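Local coordinates for tryptophanyl-tRNA synthetase (Campylobacter jejuni subsp. jejuni, PDB 3TZL), which probably catalyses the ATP-dependent attachment of tryptophan to its cognate tRNA, releasing AMP and diphosphate, at residues E90-I94 / M313-Y317. Numbering follows the deposited sequence.
Sequences ELYWI and MQKIY
Met313, present as selenomethionine, reaches across to three residues of the 90-94 turn. The bend at chi2 (-46°) brings SE to 4.0 Å from Leu91 CB, and the one at chi3 (-72°) turns the methyl CE toward Glu90 CG and Ile94, whose CD1 it meets tip to tip at 3.9 Å. One turn later, Ile316 and Ile94 run alongside each other with their ends pointing opposite ways; Ile316 CG2 packs 3.7 Å from Ile94 CD1, and Ile316 CD1 lies more loosely against Leu91 CD1. Tyr317 closes the apolar patch with a polar contact: its OH donates a very short hydrogen bond, 2.4 Å, to Glu90 OE2, which sits at the ring edge and in its plane; the exact length is doubtful. Carboxylate and ring planes stand 79° apart. The other oxygen, Glu90 OE1, forms a salt bridge with Lys86 and a hydrogen bond with Tyr44, both of the second subunit, and Lys86 NZ also bonds Tyr317 OH, a network consistent with an ionised Glu90. The contact thus packs the long C-terminal helix 291-320 against helix 87-96 of the class I catalytic domain, at the subunit interface of the TrpRS homodimer.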
loop_
_atom_site.group_PDB
_atom_site.type_symbol
_atom_site.label_atom_id
_atom_site.label_comp_id
_atom_site.label_asym_id
_atom_site.label_seq_id
_atom_site.Cartn_x
_atom_site.Cartn_y
_atom_site.Cartn_z
ATOM N N GLU B 90 -4.280 -3.957 -1.294
ATOM C CA GLU B 90 -3.579 -5.115 -1.797
ATOM C C GLU B 90 -3.270 -4.917 -3.272
ATOM O O GLU B 90 -2.152 -5.170 -3.707
ATOM C CB GLU B 90 -4.422 -6.364 -1.570
ATOM C CG GLU B 90 -3.631 -7.655 -1.696
ATOM C CD GLU B 90 -4.241 -8.779 -0.896
ATOM O OE1 GLU B 90 -3.499 -9.422 -0.105
ATOM O OE2 GLU B 90 -5.456 -9.026 -1.064
ATOM N N LEU B 91 -4.247 -4.426 -4.042
ATOM C CA LEU B 91 -4.032 -4.190 -5.473
ATOM C C LEU B 91 -2.941 -3.150 -5.731
ATOM O O LEU B 91 -2.130 -3.298 -6.633
ATOM C CB LEU B 91 -5.328 -3.795 -6.193
ATOM C CG LEU B 91 -5.178 -3.630 -7.708
ATOM C CD1 LEU B 91 -4.655 -4.929 -8.319
ATOM C CD2 LEU B 91 -6.497 -3.183 -8.422
ATOM N N TYR B 92 -2.951 -2.094 -4.932
ATOM C CA TYR B 92 -1.938 -1.046 -4.977
ATOM C C TYR B 92 -0.512 -1.612 -4.874
ATOM O O TYR B 92 0.351 -1.271 -5.686
ATOM C CB TYR B 92 -2.253 -0.039 -3.867
ATOM C CG TYR B 92 -1.137 0.848 -3.371
ATOM C CD1 TYR B 92 -0.504 1.756 -4.211
ATOM C CD2 TYR B 92 -0.777 0.835 -2.030
ATOM C CE1 TYR B 92 0.495 2.587 -3.734
ATOM C CE2 TYR B 92 0.201 1.672 -1.548
ATOM C CZ TYR B 92 0.842 2.545 -2.405
ATOM O OH TYR B 92 1.843 3.373 -1.916
ATOM N N TRP B 93 -0.273 -2.501 -3.914
ATOM C CA TRP B 93 1.036 -3.152 -3.799
ATOM C C TRP B 93 1.362 -4.017 -5.026
ATOM O O TRP B 93 2.486 -4.008 -5.527
ATOM C CB TRP B 93 1.093 -4.018 -2.546
ATOM C CG TRP B 93 2.311 -4.897 -2.471
ATOM C CD1 TRP B 93 2.345 -6.261 -2.580
ATOM C CD2 TRP B 93 3.668 -4.477 -2.263
ATOM N NE1 TRP B 93 3.634 -6.717 -2.465
ATOM C CE2 TRP B 93 4.469 -5.647 -2.255
ATOM C CE3 TRP B 93 4.287 -3.228 -2.084
ATOM C CZ2 TRP B 93 5.862 -5.607 -2.077
ATOM C CZ3 TRP B 93 5.683 -3.187 -1.910
ATOM C CH2 TRP B 93 6.450 -4.374 -1.906
ATOM N N ILE B 94 0.384 -4.776 -5.505
ATOM C CA ILE B 94 0.604 -5.555 -6.716
ATOM C C ILE B 94 0.949 -4.683 -7.930
ATOM O O ILE B 94 1.921 -4.959 -8.640
ATOM C CB ILE B 94 -0.584 -6.479 -6.993
ATOM C CG1 ILE B 94 -0.587 -7.604 -5.965
ATOM C CG2 ILE B 94 -0.527 -7.061 -8.391
ATOM C CD1 ILE B 94 -1.952 -8.183 -5.731
HETATM N N MSE B 313 -10.090 -9.424 -7.509
HETATM C CA MSE B 313 -9.001 -9.998 -6.712
HETATM C C MSE B 313 -8.862 -11.518 -6.834
HETATM O O MSE B 313 -7.758 -12.027 -6.755
HETATM C CB MSE B 313 -9.073 -9.579 -5.241
HETATM C CG MSE B 313 -8.849 -8.049 -5.015
HETATM SE SE MSE B 313 -7.316 -7.243 -5.991
HETATM C CE MSE B 313 -5.816 -7.983 -4.987
ATOM N N GLN B 314 -9.962 -12.232 -7.029
ATOM C CA GLN B 314 -9.909 -13.684 -7.231
ATOM C C GLN B 314 -9.082 -14.007 -8.479
ATOM O O GLN B 314 -8.304 -14.965 -8.496
ATOM C CB GLN B 314 -11.322 -14.273 -7.366
ATOM C CG GLN B 314 -12.050 -14.452 -6.037
ATOM C CD GLN B 314 -13.569 -14.672 -6.173
ATOM O OE1 GLN B 314 -14.083 -15.044 -7.236
ATOM N NE2 GLN B 314 -14.290 -14.420 -5.082
ATOM N N LYS B 315 -9.256 -13.194 -9.519
ATOM C CA LYS B 315 -8.474 -13.338 -10.740
ATOM C C LYS B 315 -7.017 -12.962 -10.508
ATOM O O LYS B 315 -6.105 -13.666 -10.952
ATOM C CB LYS B 315 -9.062 -12.471 -11.854
ATOM C CG LYS B 315 -10.430 -12.936 -12.314
ATOM C CD LYS B 315 -10.957 -12.012 -13.403
ATOM C CE LYS B 315 -12.322 -12.452 -13.916
ATOM N NZ LYS B 315 -12.818 -11.510 -14.965
ATOM N N ILE B 316 -6.800 -11.844 -9.824
ATOM C CA ILE B 316 -5.450 -11.400 -9.525
ATOM C C ILE B 316 -4.694 -12.424 -8.681
ATOM O O ILE B 316 -3.514 -12.677 -8.917
ATOM C CB ILE B 316 -5.455 -10.074 -8.776
ATOM C CG1 ILE B 316 -6.122 -8.989 -9.634
ATOM C CG2 ILE B 316 -4.034 -9.702 -8.346
ATOM C CD1 ILE B 316 -5.337 -8.594 -10.807
ATOM N N TYR B 317 -5.384 -12.998 -7.699
ATOM C CA TYR B 317 -4.789 -13.988 -6.805
ATOM C C TYR B 317 -4.259 -15.195 -7.558
ATOM O O TYR B 317 -3.204 -15.740 -7.211
ATOM C CB TYR B 317 -5.813 -14.493 -5.786
ATOM C CG TYR B 317 -5.942 -13.632 -4.545
ATOM C CD1 TYR B 317 -5.478 -12.330 -4.534
ATOM C CD2 TYR B 317 -6.511 -14.144 -3.370
ATOM C CE1 TYR B 317 -5.587 -11.540 -3.392
ATOM C CE2 TYR B 317 -6.625 -13.363 -2.218
ATOM C CZ TYR B 317 -6.168 -12.056 -2.245
ATOM O OH TYR B 317 -6.274 -11.255 -1.130
#